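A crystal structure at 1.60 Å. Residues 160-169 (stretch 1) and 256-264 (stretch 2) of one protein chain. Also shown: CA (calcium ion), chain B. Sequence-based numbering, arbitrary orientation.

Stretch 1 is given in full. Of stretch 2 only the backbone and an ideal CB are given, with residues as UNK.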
# COMPACT_ATOMS: atom_id res chain seq x y z
N GLY A 160 8.37 7.37 -19.09
CA GLY A 160 8.46 7.35 -17.66
C GLY A 160 7.85 8.53 -16.98
O GLY A 160 7.10 9.35 -17.61
N PHE A 161 8.22 8.68 -15.70
CA PHE A 161 7.73 9.77 -14.86
C PHE A 161 8.89 10.32 -14.07
O PHE A 161 8.96 10.28 -12.85
CB PHE A 161 6.54 9.38 -13.96
CG PHE A 161 6.53 7.94 -13.52
CD1 PHE A 161 7.18 7.54 -12.35
CD2 PHE A 161 5.82 6.98 -14.24
CE1 PHE A 161 7.14 6.23 -11.94
CE2 PHE A 161 5.79 5.68 -13.80
CZ PHE A 161 6.49 5.30 -12.68
N SER A 162 9.84 10.89 -14.82
CA SER A 162 10.94 11.61 -14.20
C SER A 162 10.38 12.82 -13.41
O SER A 162 9.22 13.27 -13.61
CB SER A 162 11.88 12.09 -15.30
OG SER A 162 12.68 11.06 -15.82
N VAL A 163 11.17 13.36 -12.52
CA VAL A 163 10.78 14.53 -11.76
C VAL A 163 10.29 15.60 -12.74
O VAL A 163 10.93 15.90 -13.74
CB VAL A 163 12.00 15.07 -10.90
CG1 VAL A 163 11.67 16.45 -10.29
CG2 VAL A 163 12.35 14.03 -9.83
N GLY A 164 9.11 16.12 -12.48
CA GLY A 164 8.53 17.16 -13.29
C GLY A 164 7.35 16.65 -14.09
O GLY A 164 6.62 17.45 -14.69
N GLU A 165 7.17 15.35 -14.09
CA GLU A 165 6.01 14.72 -14.71
C GLU A 165 5.14 14.02 -13.64
O GLU A 165 5.49 13.95 -12.47
CB GLU A 165 6.49 13.65 -15.70
CG GLU A 165 7.31 14.21 -16.88
CD GLU A 165 7.00 13.50 -18.19
OE1 GLU A 165 7.07 12.27 -18.25
OE2 GLU A 165 6.69 14.19 -19.17
N ASN A 166 4.01 13.51 -14.09
CA ASN A 166 3.13 12.76 -13.23
C ASN A 166 3.30 11.25 -13.37
O ASN A 166 3.55 10.73 -14.44
CB ASN A 166 1.69 13.11 -13.52
CG ASN A 166 1.40 14.57 -13.34
OD1 ASN A 166 1.70 15.17 -12.31
ND2 ASN A 166 0.84 15.18 -14.38
N VAL A 167 3.15 10.59 -12.23
CA VAL A 167 3.02 9.15 -12.15
C VAL A 167 1.55 8.83 -12.01
O VAL A 167 0.77 9.64 -11.51
CB VAL A 167 3.85 8.56 -10.98
CG1 VAL A 167 3.41 9.13 -9.56
CG2 VAL A 167 3.86 6.99 -11.00
N LYS A 168 1.19 7.63 -12.43
CA LYS A 168 -0.15 7.10 -12.19
C LYS A 168 0.00 5.76 -11.50
O LYS A 168 0.88 4.97 -11.83
CB LYS A 168 -0.87 6.92 -13.51
CG LYS A 168 -2.28 6.34 -13.41
CD LYS A 168 -3.01 6.56 -14.72
CE LYS A 168 -4.25 5.80 -14.82
NZ LYS A 168 -4.88 6.01 -16.16
N TYR A 169 -0.82 5.53 -10.49
CA TYR A 169 -0.89 4.25 -9.81
C TYR A 169 -2.25 3.64 -9.95
O TYR A 169 -3.25 4.32 -10.06
CB TYR A 169 -0.57 4.39 -8.35
CG TYR A 169 0.84 4.76 -8.04
CD1 TYR A 169 1.89 3.94 -8.42
CD2 TYR A 169 1.13 5.93 -7.40
CE1 TYR A 169 3.23 4.30 -8.12
CE2 TYR A 169 2.41 6.28 -7.09
CZ TYR A 169 3.46 5.47 -7.47
OH TYR A 169 4.71 5.94 -7.14
N UNK A 256 -5.07 6.71 -9.63
CA UNK A 256 -4.81 8.13 -9.44
C UNK A 256 -3.47 8.54 -10.03
O UNK A 256 -2.58 7.71 -10.22
CB UNK A 256 -4.85 8.48 -7.95
N UNK A 257 -3.37 9.84 -10.27
CA UNK A 257 -2.13 10.45 -10.71
C UNK A 257 -1.61 11.40 -9.61
O UNK A 257 -2.38 11.97 -8.84
CB UNK A 257 -2.34 11.20 -12.03
N UNK A 258 -0.29 11.52 -9.55
CA UNK A 258 0.32 12.55 -8.71
C UNK A 258 1.61 13.05 -9.32
O UNK A 258 2.27 12.30 -10.03
CB UNK A 258 0.58 12.01 -7.30
N UNK A 259 1.97 14.30 -9.02
CA UNK A 259 3.22 14.83 -9.56
C UNK A 259 4.47 14.28 -8.87
O UNK A 259 4.54 14.18 -7.64
CB UNK A 259 3.21 16.36 -9.45
N UNK A 260 5.44 13.90 -9.67
CA UNK A 260 6.73 13.50 -9.10
C UNK A 260 7.50 14.80 -8.89
O UNK A 260 7.93 15.40 -9.86
CB UNK A 260 7.49 12.52 -10.00
N UNK A 261 7.74 15.21 -7.65
CA UNK A 261 8.24 16.57 -7.40
C UNK A 261 9.71 16.62 -7.08
O UNK A 261 10.32 17.69 -7.20
CB UNK A 261 7.46 17.21 -6.25
N UNK A 262 10.28 15.48 -6.70
CA UNK A 262 11.71 15.48 -6.37
C UNK A 262 12.27 14.11 -6.47
O UNK A 262 11.56 13.10 -6.34
CB UNK A 262 11.96 16.04 -4.97
N UNK A 263 13.59 14.07 -6.64
CA UNK A 263 14.28 12.82 -6.76
C UNK A 263 14.35 12.17 -5.38
O UNK A 263 14.83 12.79 -4.41
CB UNK A 263 15.67 13.02 -7.36
N UNK A 264 13.95 10.89 -5.29
CA UNK A 264 14.16 10.19 -4.03
C UNK A 264 15.66 10.14 -3.72
O UNK A 264 16.46 9.82 -4.63
CB UNK A 264 13.57 8.78 -4.09
CA CA B . 5.71 10.32 -19.19

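Two antiparallel strands set the frame, and beyond them the second stretch runs on past the type II turn from Ser162 to Glu165. Each position is read first from its backbone.

Position 256 is extended and pairs with Tyr169 through two hydrogen bonds: its N to Tyr169 O at 3.0 Å, and Tyr169 N to its O at 2.8 Å. Its CB rises on the same face as the Tyr169 ring, so a large apolar or aromatic side chain could lie against that ring; a branched aliphatic would reach less far. The deposited residue is Phe256. Its chi1 is p, which brings the ring end nearer, and Phe256 CZ sits 3.7 Å from Tyr169 CD2. The two planes meet obliquely at 55°, while Tyr169 CB lies over one face of the Phe256 ring, a CH-pi contact.

Position 257 points to the other face, beside Lys168. Its ideal CB is 3.5 Å from Val167 O, and the lysine chain runs alongside before its end leads away. An acid suits the charge, though a polar or beta-branched residue would also fit the strand. It is Glu257: Glu257 CG packs 3.9 Å from Lys168 CB, and a water links the two side-chain ends, donating to Glu257 OE2 at 2.8 Å and weakly accepting from Lys168 NZ at 3.3 Å.

Position 258 returns to the face of Val167 and Tyr169. Its N donates to Val167 O at 2.9 Å, and its O accepts from Val167 N at 2.9 Å; its ideal CB is 4.6 Å from Val167 CG1. Small or medium apolar side chains are plausible. Ala258 takes the smallest of these, leaving the pairing to the backbone.

At position 259 the N makes no hydrogen bond to stretch 1, phi is -75°, and the CB points away overall, although it lies 3.4 Å from Asn166 OD1. Proline is compatible, as are many polar residues. Pro259 gives up no cross-strand donor here; its CA is 3.2 Å from Asn166 OD1.

Position 260 is the centre of the contact. Its CB points toward the turn, close to the carbonyls of Phe161, Ser162 and Glu165, with apolar groups of Phe161, Val163 and Val167 around it. A compact aliphatic is indicated: valine, isoleucine or perhaps leucine. Val260 has the largest covered area of either stretch. Val260 CG2 meets Val167 CG1 at 3.9 Å and Phe161 CB at 4.1 Å, while Val260 CG1 meets Val163 CG2 at 4.0 Å. Its backbone clasps the turn: N donates to Glu165 O at 2.8 Å, and O accepts from Gly164 N at 3.0 Å.

Positions 261 and 262 point away, so stretch 1 asks little of their side chains; they are Thr261 and Lys262. Val163 packs on their backbone, with Val163 CG1 3.6 Å from Thr261 O and Val163 CG2 3.4 Å from Lys262 C.

Position 263 points sideways, its ideal CB 4.3 Å from Val163 CG2, and many side chains would suit, since little more than the CB lies near stretch 1. Gln263 sends its amide away.

Position 264, out of contact, has a phi of -61° that admits proline, and Pro264 is found.

Stretch 2 256-264: FEAPVTKQP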
# COMPACT_ATOMS: atom_id res chain seq x y z
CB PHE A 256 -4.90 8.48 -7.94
CG PHE A 256 -3.83 7.85 -7.09
CD1 PHE A 256 -2.68 8.53 -6.75
CD2 PHE A 256 -4.01 6.54 -6.59
CE1 PHE A 256 -1.71 7.90 -5.93
CE2 PHE A 256 -3.03 5.92 -5.80
CZ PHE A 256 -1.91 6.62 -5.45
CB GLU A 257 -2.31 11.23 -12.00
CG GLU A 257 -2.63 10.39 -13.19
CD GLU A 257 -2.57 11.17 -14.50
OE1 GLU A 257 -1.84 12.18 -14.56
OE2 GLU A 257 -3.24 10.76 -15.48
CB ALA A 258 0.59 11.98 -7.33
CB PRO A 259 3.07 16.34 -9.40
CG PRO A 259 2.10 16.55 -8.40
CD PRO A 259 1.16 15.35 -8.41
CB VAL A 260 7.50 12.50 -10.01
CG1 VAL A 260 8.81 12.12 -9.39
CG2 VAL A 260 6.68 11.22 -10.25
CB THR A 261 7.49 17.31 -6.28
OG1 THR A 261 7.89 16.79 -5.00
CG2 THR A 261 6.00 17.17 -6.42
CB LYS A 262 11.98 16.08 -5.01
CG LYS A 262 11.34 15.36 -3.88
CD LYS A 262 11.33 16.23 -2.62
CE LYS A 262 10.75 15.52 -1.42
NZ LYS A 262 10.88 16.38 -0.17
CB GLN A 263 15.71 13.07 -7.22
CG GLN A 263 16.60 11.83 -7.23
CD GLN A 263 17.96 12.13 -7.79
OE1 GLN A 263 18.25 11.89 -8.98
NE2 GLN A 263 18.81 12.66 -6.94
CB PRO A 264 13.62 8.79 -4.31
CG PRO A 264 12.76 8.92 -5.42
CD PRO A 264 13.31 10.02 -6.29
O HOH W 1 5.98 17.03 -11.31
O HOH W 2 5.42 12.50 -20.60
O HOH W 3 4.17 11.47 -17.39
O HOH W 4 -5.49 9.16 -15.58
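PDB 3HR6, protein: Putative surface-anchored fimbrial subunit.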